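PDB 5NY5: 3,4-dihydroxybenzoate decarboxylase from Enterobacter cloacae, which probably catalyses the reversible decarboxylation of 3,4-dihydroxybenzoate to catechol with prenylated FMN, as a metal-binding member of the UbiD family. Local coordinates for residues A33-V38 with M58-V63; L247-G250 with E255-I258; Q442-D445 with S449-G452. All coordinates share one frame; numbering follows the deposited sequence.

Contact 1: residues A33-V38 with M58-V63; sequences AELAGV and MMFNSV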
ATOM      1  N   ALA A  33     -42.986 -21.779  -9.720  1.00 55.86           N
ATOM      2  CA  ALA A  33     -42.305 -21.448  -8.468  1.00 55.51           C
ATOM      3  C   ALA A  33     -42.237 -22.610  -7.484  1.00 54.86           C
ATOM      4  O   ALA A  33     -41.155 -22.927  -6.982  1.00 53.90           O
ATOM      5  CB  ALA A  33     -42.964 -20.237  -7.797  1.00 56.93           C
ATOM      6  N   GLU A  34     -43.376 -23.242  -7.187  1.00 55.53           N
ATOM      7  CA  GLU A  34     -43.401 -24.282  -6.160  1.00 55.22           C
ATOM      8  C   GLU A  34     -42.412 -25.397  -6.469  1.00 53.91           C
ATOM      9  O   GLU A  34     -41.734 -25.901  -5.567  1.00 53.39           O
ATOM     10  CB  GLU A  34     -44.813 -24.846  -6.014  1.00 56.30           C
ATOM     11  CG  GLU A  34     -44.869 -26.171  -5.268  1.00 56.04           C
ATOM     12  CD  GLU A  34     -46.267 -26.534  -4.807  1.00 57.41           C
ATOM     13  OE1 GLU A  34     -46.679 -26.065  -3.726  1.00 60.75           O
ATOM     14  OE2 GLU A  34     -46.955 -27.286  -5.525  1.00 57.78           O
ATOM     15  N   LEU A  35     -42.306 -25.782  -7.741  1.00 53.54           N
ATOM     16  CA  LEU A  35     -41.395 -26.853  -8.127  1.00 52.52           C
ATOM     17  C   LEU A  35     -39.963 -26.543  -7.706  1.00 51.64           C
ATOM     18  O   LEU A  35     -39.312 -27.349  -7.031  1.00 51.15           O
ATOM     19  CB  LEU A  35     -41.487 -27.084  -9.635  1.00 58.36           C
ATOM     20  CG  LEU A  35     -40.723 -28.272 -10.215  1.00 53.14           C
ATOM     21  CD1 LEU A  35     -40.791 -29.410  -9.250  1.00 51.68           C
ATOM     22  CD2 LEU A  35     -41.320 -28.697 -11.543  1.00 52.14           C
ATOM     23  N   ALA A  36     -39.457 -25.369  -8.090  1.00 51.60           N
ATOM     24  CA  ALA A  36     -38.092 -25.006  -7.725  1.00 50.94           C
ATOM     25  C   ALA A  36     -37.955 -24.815  -6.221  1.00 51.14           C
ATOM     26  O   ALA A  36     -36.930 -25.178  -5.634  1.00 50.60           O
ATOM     27  CB  ALA A  36     -37.669 -23.738  -8.463  1.00 51.13           C
ATOM     28  N   GLY A  37     -38.980 -24.246  -5.583  1.00 52.06           N
ATOM     29  CA  GLY A  37     -38.922 -24.044  -4.145  1.00 52.44           C
ATOM     30  C   GLY A  37     -38.742 -25.341  -3.381  1.00 52.09           C
ATOM     31  O   GLY A  37     -38.076 -25.375  -2.344  1.00 52.05           O
ATOM     32  N   VAL A  38     -39.332 -26.425  -3.884  1.00 52.01           N
ATOM     33  CA  VAL A  38     -39.171 -27.726  -3.242  1.00 51.87           C
ATOM     34  C   VAL A  38     -37.743 -28.225  -3.397  1.00 50.98           C
ATOM     35  O   VAL A  38     -37.087 -28.595  -2.416  1.00 50.97           O
ATOM     36  CB  VAL A  38     -40.182 -28.736  -3.812  1.00 52.21           C
ATOM     37  CG1 VAL A  38     -39.867 -30.137  -3.323  1.00 52.14           C
ATOM     38  CG2 VAL A  38     -41.591 -28.342  -3.426  1.00 53.33           C
HETATM   39  N   MSE A  58     -34.135 -35.521  -8.966  1.00 49.89           N
HETATM   40  CA  MSE A  58     -35.530 -35.680  -8.590  1.00 50.39           C
HETATM   41  C   MSE A  58     -36.487 -35.676  -9.770  1.00 50.64           C
HETATM   42  O   MSE A  58     -36.403 -34.827 -10.652  1.00 50.25           O
HETATM   43  CB  MSE A  58     -35.925 -34.587  -7.605  1.00 50.18           C
HETATM   44  CG  MSE A  58     -37.223 -34.844  -6.879  1.00 56.84           C
HETATM   45 SE   MSE A  58     -37.359 -33.725  -5.297  1.00 55.66          SE
HETATM   46  CE  MSE A  58     -39.081 -34.347  -4.633  1.00 52.09           C
HETATM   47  N   MSE A  59     -37.402 -36.638  -9.764  1.00 51.47           N
HETATM   48  CA  MSE A  59     -38.445 -36.729 -10.771  1.00 51.98           C
HETATM   49  C   MSE A  59     -39.798 -36.404 -10.159  1.00 52.53           C
HETATM   50  O   MSE A  59     -40.233 -37.055  -9.212  1.00 53.14           O
HETATM   51  CB  MSE A  59     -38.476 -38.125 -11.393  1.00 52.77           C
HETATM   52  CG  MSE A  59     -39.553 -38.308 -12.445  1.00 53.50           C
HETATM   53 SE   MSE A  59     -39.054 -37.552 -14.168  1.00 53.02          SE
HETATM   54  CE  MSE A  59     -37.638 -38.810 -14.616  1.00 53.18           C
ATOM     55  N   PHE A  60     -40.464 -35.393 -10.700  1.00 52.50           N
ATOM     56  CA  PHE A  60     -41.797 -35.004 -10.252  1.00 53.23           C
ATOM     57  C   PHE A  60     -42.800 -35.601 -11.232  1.00 54.19           C
ATOM     58  O   PHE A  60     -42.995 -35.079 -12.331  1.00 54.23           O
ATOM     59  CB  PHE A  60     -41.916 -33.486 -10.165  1.00 52.86           C
ATOM     60  CG  PHE A  60     -41.075 -32.876  -9.079  1.00 52.17           C
ATOM     61  CD1 PHE A  60     -41.641 -32.518  -7.866  1.00 52.59           C
ATOM     62  CD2 PHE A  60     -39.717 -32.667  -9.266  1.00 51.26           C
ATOM     63  CE1 PHE A  60     -40.871 -31.957  -6.863  1.00 52.11           C
ATOM     64  CE2 PHE A  60     -38.941 -32.105  -8.266  1.00 50.78           C
ATOM     65  CZ  PHE A  60     -39.521 -31.749  -7.064  1.00 51.20           C
ATOM     66  N   ASN A  61     -43.433 -36.705 -10.827  1.00 55.13           N
ATOM     67  CA  ASN A  61     -44.348 -37.433 -11.699  1.00 56.26           C
ATOM     68  C   ASN A  61     -45.734 -36.807 -11.766  1.00 57.18           C
ATOM     69  O   ASN A  61     -46.478 -37.088 -12.712  1.00 58.09           O
ATOM     70  CB  ASN A  61     -44.474 -38.887 -11.236  1.00 57.15           C
ATOM     71  CG  ASN A  61     -43.252 -39.715 -11.575  1.00 56.73           C
ATOM     72  OD1 ASN A  61     -42.629 -39.525 -12.620  1.00 56.22           O
ATOM     73  ND2 ASN A  61     -42.902 -40.645 -10.694  1.00 57.11           N
ATOM     74  N   SER A  62     -46.100 -35.980 -10.793  1.00 57.13           N
ATOM     75  CA  SER A  62     -47.419 -35.360 -10.736  1.00 58.21           C
ATOM     76  C   SER A  62     -47.253 -33.852 -10.868  1.00 57.63           C
ATOM     77  O   SER A  62     -46.836 -33.182  -9.918  1.00 57.05           O
ATOM     78  CB  SER A  62     -48.137 -35.724  -9.439  1.00 59.09           C
ATOM     79  OG  SER A  62     -49.379 -35.052  -9.341  1.00 60.25           O
ATOM     80  N   VAL A  63     -47.583 -33.323 -12.041  1.00 57.94           N
ATOM     81  CA  VAL A  63     -47.474 -31.900 -12.336  1.00 57.67           C
ATOM     82  C   VAL A  63     -48.882 -31.329 -12.389  1.00 59.20           C
ATOM     83  O   VAL A  63     -49.722 -31.806 -13.161  1.00 60.31           O
ATOM     84  CB  VAL A  63     -46.726 -31.653 -13.654  1.00 57.06           C
ATOM     85  CG1 VAL A  63     -46.543 -30.166 -13.891  1.00 56.90           C
ATOM     86  CG2 VAL A  63     -45.386 -32.369 -13.644  1.00 55.81           C
TER
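Leu35 and Val38 meet Phe60 and Met58 where helix 34-38 passes strand 58-60, the two short axes 11.2 Å apart at closest approach and their N-to-C directions 152° apart. At that spacing the backbones do not meet, and no hydrogen bond crosses; the side chains alone span the gap. Phe60 points toward the helix, with CG set anti to its carbonyl carbon (chi1 -68°), and its ring receives the helix on two different sides. Leu35 CD1 sits over the centre of one face in a CH-pi contact, reached because CG stands anti to the backbone N of Leu35, though its modelled closeness is doubtful. Val38 comes instead to the rim of the ring, near its plane, with CG1 4.1 Å from Phe60 CZ and equally far from CE1. One turn of helix thus supplies a methyl for the face and a methyl for the edge. These elements belong to a beta-alpha-beta crossover in the N-terminal UbiD domain: strands 22-25 and 57-60 are parallel neighbours in a mixed sheet, and helix 34-42 makes the connection. Ala33 occupies the N-cap position, and the first turn closes with the bond from Gly37 N to Ala33 O at 2.9 Å. Met58, modelled as selenomethionine, is a looser neighbour, its CE 4.5 Å from Val38 CG1; its side chain also packs on Tyr39 and Ile42 further along the helix. Val29 and Ile71 extend the apolar surroundings of Leu35, the latter from strand 70-73. Glu34 OE2 forms a salt bridge with Lys64 of the same chain. Trp486 of a neighbouring subunit packs on Val38, Met58 and Glu34.

Contact 2: residues L247-G250 with E255-I258; sequences LVQG and EKAI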
ATOM      1  N   LEU A 247     -27.756 -39.264 -34.501  1.00 70.79           N
ATOM      2  CA  LEU A 247     -28.461 -38.076 -34.957  1.00 71.28           C
ATOM      3  C   LEU A 247     -29.554 -38.470 -35.940  1.00 73.03           C
ATOM      4  O   LEU A 247     -29.435 -39.466 -36.659  1.00 74.31           O
ATOM      5  CB  LEU A 247     -27.502 -37.081 -35.617  1.00 71.88           C
ATOM      6  CG  LEU A 247     -26.379 -36.556 -34.722  1.00 70.31           C
ATOM      7  CD1 LEU A 247     -25.416 -35.688 -35.508  1.00 71.24           C
ATOM      8  CD2 LEU A 247     -26.959 -35.786 -33.552  1.00 68.62           C
ATOM      9  N   VAL A 248     -30.620 -37.677 -35.967  1.00 73.17           N
ATOM     10  CA  VAL A 248     -31.760 -37.916 -36.842  1.00 74.84           C
ATOM     11  C   VAL A 248     -32.092 -36.619 -37.562  1.00 75.85           C
ATOM     12  O   VAL A 248     -32.049 -35.539 -36.965  1.00 74.81           O
ATOM     13  CB  VAL A 248     -32.980 -38.443 -36.054  1.00 74.17           C
ATOM     14  CG1 VAL A 248     -33.288 -37.540 -34.871  1.00 72.43           C
ATOM     15  CG2 VAL A 248     -34.197 -38.572 -36.961  1.00 75.98           C
ATOM     16  N   GLN A 249     -32.407 -36.724 -38.851  1.00 77.99           N
ATOM     17  CA  GLN A 249     -32.795 -35.550 -39.619  1.00 79.26           C
ATOM     18  C   GLN A 249     -34.057 -34.931 -39.032  1.00 78.73           C
ATOM     19  O   GLN A 249     -34.941 -35.635 -38.536  1.00 78.33           O
ATOM     20  CB  GLN A 249     -33.020 -35.928 -41.083  1.00 81.81           C
ATOM     21  CG  GLN A 249     -33.415 -34.766 -41.975  1.00 83.45           C
ATOM     22  CD  GLN A 249     -32.350 -33.694 -42.036  1.00 83.23           C
ATOM     23  OE1 GLN A 249     -31.157 -33.983 -41.949  1.00 82.72           O
ATOM     24  NE2 GLN A 249     -32.775 -32.446 -42.181  1.00 83.71           N
ATOM     25  N   GLY A 250     -34.129 -33.604 -39.075  1.00 78.84           N
ATOM     26  CA  GLY A 250     -35.298 -32.917 -38.570  1.00 78.55           C
ATOM     27  C   GLY A 250     -36.542 -33.243 -39.369  1.00 80.39           C
ATOM     28  O   GLY A 250     -36.492 -33.717 -40.505  1.00 82.21           O
ATOM     29  N   GLU A 255     -32.301 -29.093 -40.049  1.00 80.37           N
ATOM     30  CA  GLU A 255     -31.272 -29.366 -39.055  1.00 78.30           C
ATOM     31  C   GLU A 255     -31.557 -30.718 -38.420  1.00 77.11           C
ATOM     32  O   GLU A 255     -32.712 -31.147 -38.350  1.00 77.33           O
ATOM     33  CB  GLU A 255     -31.221 -28.270 -37.981  1.00 76.76           C
ATOM     34  CG  GLU A 255     -29.993 -28.319 -37.088  1.00 74.94           C
ATOM     35  CD  GLU A 255     -28.698 -28.309 -37.875  1.00 75.88           C
ATOM     36  OE1 GLU A 255     -28.057 -29.375 -37.983  1.00 75.70           O
ATOM     37  OE2 GLU A 255     -28.326 -27.237 -38.395  1.00 76.93           O
ATOM     38  N   LYS A 256     -30.498 -31.381 -37.968  1.00 75.98           N
ATOM     39  CA  LYS A 256     -30.621 -32.670 -37.308  1.00 74.87           C
ATOM     40  C   LYS A 256     -30.888 -32.486 -35.818  1.00 72.67           C
ATOM     41  O   LYS A 256     -30.709 -31.402 -35.259  1.00 71.86           O
ATOM     42  CB  LYS A 256     -29.357 -33.505 -37.520  1.00 74.85           C
ATOM     43  CG  LYS A 256     -29.116 -33.894 -38.966  1.00 77.14           C
ATOM     44  CD  LYS A 256     -27.704 -33.546 -39.403  1.00 77.60           C
ATOM     45  CE  LYS A 256     -27.528 -33.739 -40.900  1.00 80.14           C
ATOM     46  NZ  LYS A 256     -26.254 -33.138 -41.388  1.00 80.87           N
ATOM     47  N   ALA A 257     -31.324 -33.568 -35.175  1.00 71.84           N
ATOM     48  CA  ALA A 257     -31.639 -33.564 -33.755  1.00 69.92           C
ATOM     49  C   ALA A 257     -31.050 -34.802 -33.093  1.00 68.87           C
ATOM     50  O   ALA A 257     -30.686 -35.774 -33.757  1.00 69.76           O
ATOM     51  CB  ALA A 257     -33.153 -33.510 -33.508  1.00 70.14           C
ATOM     52  N   ILE A 258     -30.958 -34.751 -31.765  1.00 67.08           N
ATOM     53  CA  ILE A 258     -30.459 -35.888 -30.999  1.00 66.07           C
ATOM     54  C   ILE A 258     -31.493 -37.005 -31.057  1.00 66.65           C
ATOM     55  O   ILE A 258     -32.629 -36.842 -30.600  1.00 66.47           O
ATOM     56  CB  ILE A 258     -30.154 -35.486 -29.552  1.00 64.15           C
ATOM     57  CG1 ILE A 258     -29.073 -34.405 -29.515  1.00 63.68           C
ATOM     58  CG2 ILE A 258     -29.723 -36.697 -28.740  1.00 63.27           C
ATOM     59  CD1 ILE A 258     -27.749 -34.846 -30.088  1.00 64.10           C
TER
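Val248 and Ala257 form the hydrogen-bonded pair of an antiparallel beta hairpin, in which a short turn joins strands 246-249 and 256-258. Val248 N donates to Ala257 O at 2.9 Å, and Ala257 N returns a bond to Val248 O at 2.8 Å with an N-H...O angle of 158°. The side chains of this pair lie on one face of the sheet, Val248 CG1 4.3 Å from Ala257 CB. Strand 246-249 also pairs in parallel with strand 108-110 in a small mixed sheet of the Rift-related UbiD domain, with 256-258 as an outermost strand within the chain. In the flanking non-hydrogen-bonded pair, Leu247 CD2 touches Ile258 CD1 at 3.7 Å, and both residues pack on Leu234 of helix 234-241. The Lys256 side chain can be followed outward from CB, which lies 3.4 Å from Val248 O, the acceptor that Ala257 N already uses. The next carbon, CG, comes 3.6 Å from Gln249 OE1. A bend at chi2 turns the chain through CD so that CE still passes the same amide oxygen, 3.8 Å away. NZ then leads away from the partner strand. Gln249 bends at its own chi2 to bring that oxygen close. Glu255 OE1 accepts from Lys256 N on its anti side, 32° out of the carboxylate plane, and is also hydrogen-bonded to Tyr231 OH, while OE2 is hydrogen-bonded to Ser157 OG. The side chain of Glu255 lies about 8 Å from that of Asp166, which binds manganese in another structure of this protein, though no metal is bound here. Main-chain bonds thus set the register, whereas Lys256 meets Gln249 through CG and CE, aliphatic carbon against amide oxygen and not the amine.

Contact 3: residues Q442-D445 with S449-G452; sequences QSPD and SIRG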
ATOM      1  N   GLN A 442     -18.571  -6.060  -9.236  1.00 37.21           N
ATOM      2  CA  GLN A 442     -17.734  -5.565 -10.326  1.00 37.09           C
ATOM      3  C   GLN A 442     -18.358  -4.308 -10.934  1.00 37.55           C
ATOM      4  O   GLN A 442     -18.759  -4.257 -12.096  1.00 39.70           O
ATOM      5  CB  GLN A 442     -17.524  -6.659 -11.366  1.00 37.28           C
ATOM      6  CG  GLN A 442     -16.826  -7.875 -10.799  1.00 36.86           C
ATOM      7  CD  GLN A 442     -16.294  -8.810 -11.862  1.00 37.01           C
ATOM      8  OE1 GLN A 442     -16.211  -8.455 -13.033  1.00 44.50           O
ATOM      9  NE2 GLN A 442     -15.918 -10.015 -11.451  1.00 36.82           N
ATOM     10  N   SER A 443     -18.433  -3.278 -10.095  1.00 37.42           N
ATOM     11  CA  SER A 443     -19.124  -2.038 -10.381  1.00 37.90           C
ATOM     12  C   SER A 443     -18.269  -0.858  -9.941  1.00 37.52           C
ATOM     13  O   SER A 443     -17.549  -0.953  -8.937  1.00 37.00           O
ATOM     14  CB  SER A 443     -20.482  -1.983  -9.665  1.00 38.41           C
ATOM     15  OG  SER A 443     -21.051  -0.688  -9.734  1.00 49.55           O
ATOM     16  N   PRO A 444     -18.316   0.255 -10.675  1.00 37.84           N
ATOM     17  CA  PRO A 444     -17.654   1.471 -10.185  1.00 37.60           C
ATOM     18  C   PRO A 444     -18.206   1.947  -8.856  1.00 37.66           C
ATOM     19  O   PRO A 444     -17.489   2.616  -8.101  1.00 38.41           O
ATOM     20  CB  PRO A 444     -17.916   2.488 -11.305  1.00 38.16           C
ATOM     21  CG  PRO A 444     -18.173   1.665 -12.515  1.00 38.50           C
ATOM     22  CD  PRO A 444     -18.874   0.432 -12.024  1.00 38.49           C
ATOM     23  N   ASP A 445     -19.462   1.617  -8.544  1.00 38.14           N
ATOM     24  CA  ASP A 445     -20.061   1.984  -7.268  1.00 38.34           C
ATOM     25  C   ASP A 445     -19.485   1.197  -6.100  1.00 37.84           C
ATOM     26  O   ASP A 445     -19.722   1.572  -4.947  1.00 37.99           O
ATOM     27  CB  ASP A 445     -21.574   1.777  -7.323  1.00 39.11           C
ATOM     28  CG  ASP A 445     -22.216   2.488  -8.494  1.00 39.73           C
ATOM     29  OD1 ASP A 445     -21.753   3.589  -8.852  1.00 39.74           O
ATOM     30  OD2 ASP A 445     -23.186   1.942  -9.057  1.00 40.30           O
ATOM     31  N   SER A 449     -11.281   1.911  -8.313  1.00 35.20           N
ATOM     32  CA  SER A 449     -10.360   1.341  -9.283  1.00 35.07           C
ATOM     33  C   SER A 449     -11.065   0.578 -10.396  1.00 35.37           C
ATOM     34  O   SER A 449     -10.398   0.120 -11.326  1.00 35.94           O
ATOM     35  CB  SER A 449      -9.353   0.421  -8.585  1.00 34.63           C
ATOM     36  OG  SER A 449     -10.001  -0.624  -7.885  1.00 37.09           O
ATOM     37  N   ILE A 450     -12.387   0.440 -10.327  1.00 35.67           N
ATOM     38  CA  ILE A 450     -13.180  -0.250 -11.340  1.00 36.07           C
ATOM     39  C   ILE A 450     -13.765   0.790 -12.286  1.00 36.65           C
ATOM     40  O   ILE A 450     -14.578   1.626 -11.874  1.00 36.90           O
ATOM     41  CB  ILE A 450     -14.295  -1.095 -10.702  1.00 36.15           C
ATOM     42  CG1 ILE A 450     -13.698  -2.218  -9.852  1.00 35.67           C
ATOM     43  CG2 ILE A 450     -15.214  -1.660 -11.773  1.00 36.71           C
ATOM     44  CD1 ILE A 450     -14.732  -3.075  -9.173  1.00 35.80           C
ATOM     45  N   ARG A 451     -13.376   0.729 -13.555  1.00 36.97           N
ATOM     46  CA  ARG A 451     -13.784   1.743 -14.518  1.00 37.60           C
ATOM     47  C   ARG A 451     -15.121   1.446 -15.186  1.00 38.28           C
ATOM     48  O   ARG A 451     -15.683   2.339 -15.828  1.00 41.07           O
ATOM     49  CB  ARG A 451     -12.694   1.922 -15.581  1.00 37.78           C
ATOM     50  CG  ARG A 451     -11.492   2.706 -15.071  1.00 37.36           C
ATOM     51  CD  ARG A 451     -10.272   2.547 -15.956  1.00 37.47           C
ATOM     52  NE  ARG A 451      -9.109   3.208 -15.374  1.00 37.10           N
ATOM     53  CZ  ARG A 451      -7.898   3.212 -15.918  1.00 37.17           C
ATOM     54  NH1 ARG A 451      -7.680   2.587 -17.066  1.00 37.62           N
ATOM     55  NH2 ARG A 451      -6.902   3.843 -15.313  1.00 36.88           N
ATOM     56  N   GLY A 452     -15.649   0.237 -15.046  1.00 39.67           N
ATOM     57  CA  GLY A 452     -16.915  -0.081 -15.682  1.00 38.98           C
ATOM     58  C   GLY A 452     -17.435  -1.413 -15.198  1.00 38.84           C
ATOM     59  O   GLY A 452     -16.724  -2.186 -14.550  1.00 47.19           O
TER
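Ile450 and Pro444 bring two pieces of irregular chain together without a single hydrogen bond between them, and much of what they touch is backbone. Ile450 points into the other segment and lies against the carbonyl of Ser443. With CG1 set beside its own backbone N and the chain extended at chi2 (179°), CD1 runs along the Ser443 peptide, 3.5 Å from Ser443 O, and comes within 4.1 Å of Gln442 CA. The other branch, CG2, lies 3.7 Å from Ser443 C and also touches Pro444 CD, at 4.2 Å. In the reverse direction the pyrrolidine ring of Pro444 packs on the chain that follows Ile450: its CB meets Ile450 O at 3.5 Å, and CG rests 3.8 Å from Gly452 CA. A CA-H...O contact from Pro444 CA to Ile450 O adds a weak polar component. The first segment is also folded on itself, since Ser443, whose CB points away from the other segment, uses OG to accept from Asp445 N at 3.0 Å and 149°, the bond that defines an ST turn. Gln442 is held from outside the pair, with OE1 taking a bond from His436 N and its backbone bonded to Gly454. Two charged residues bind other subunits: Asp445 forms a salt bridge with Arg472 of a second subunit, which also packs on Ile450 through its Gln422, and Arg451 forms one with Glu378 of a third subunit. Isoleucine and proline, each packed on backbone of the opposite segment, with an ST turn beside them, shape the long loop between antiparallel neighbouring strands 427-434 and 455-462 at the border of the mixed sheet in the C-terminal UbiD domain.

The three contacts sample three successive family domains, none touching another; even contacts 1 and 2 keep about 16 Å between nearest atoms. Contact 1 is buried and wholly apolar, joining helix to strand by side chains across a wide backbone gap. Contact 2, also largely buried, reverses the balance: adjacent strands bond through main chain, and its acid approaches the metal site, whereas contacts 1 and 3 lie away from known sites. Contact 3 is partly exposed, pairs side chains with loop backbone and lies opposite contact 2 across the chain's centre. Contacts 1 and 3 reach the second subunit, the former by packing, the latter by a salt bridge, hydrogen bonds and packing; contact 2 touches no other chain.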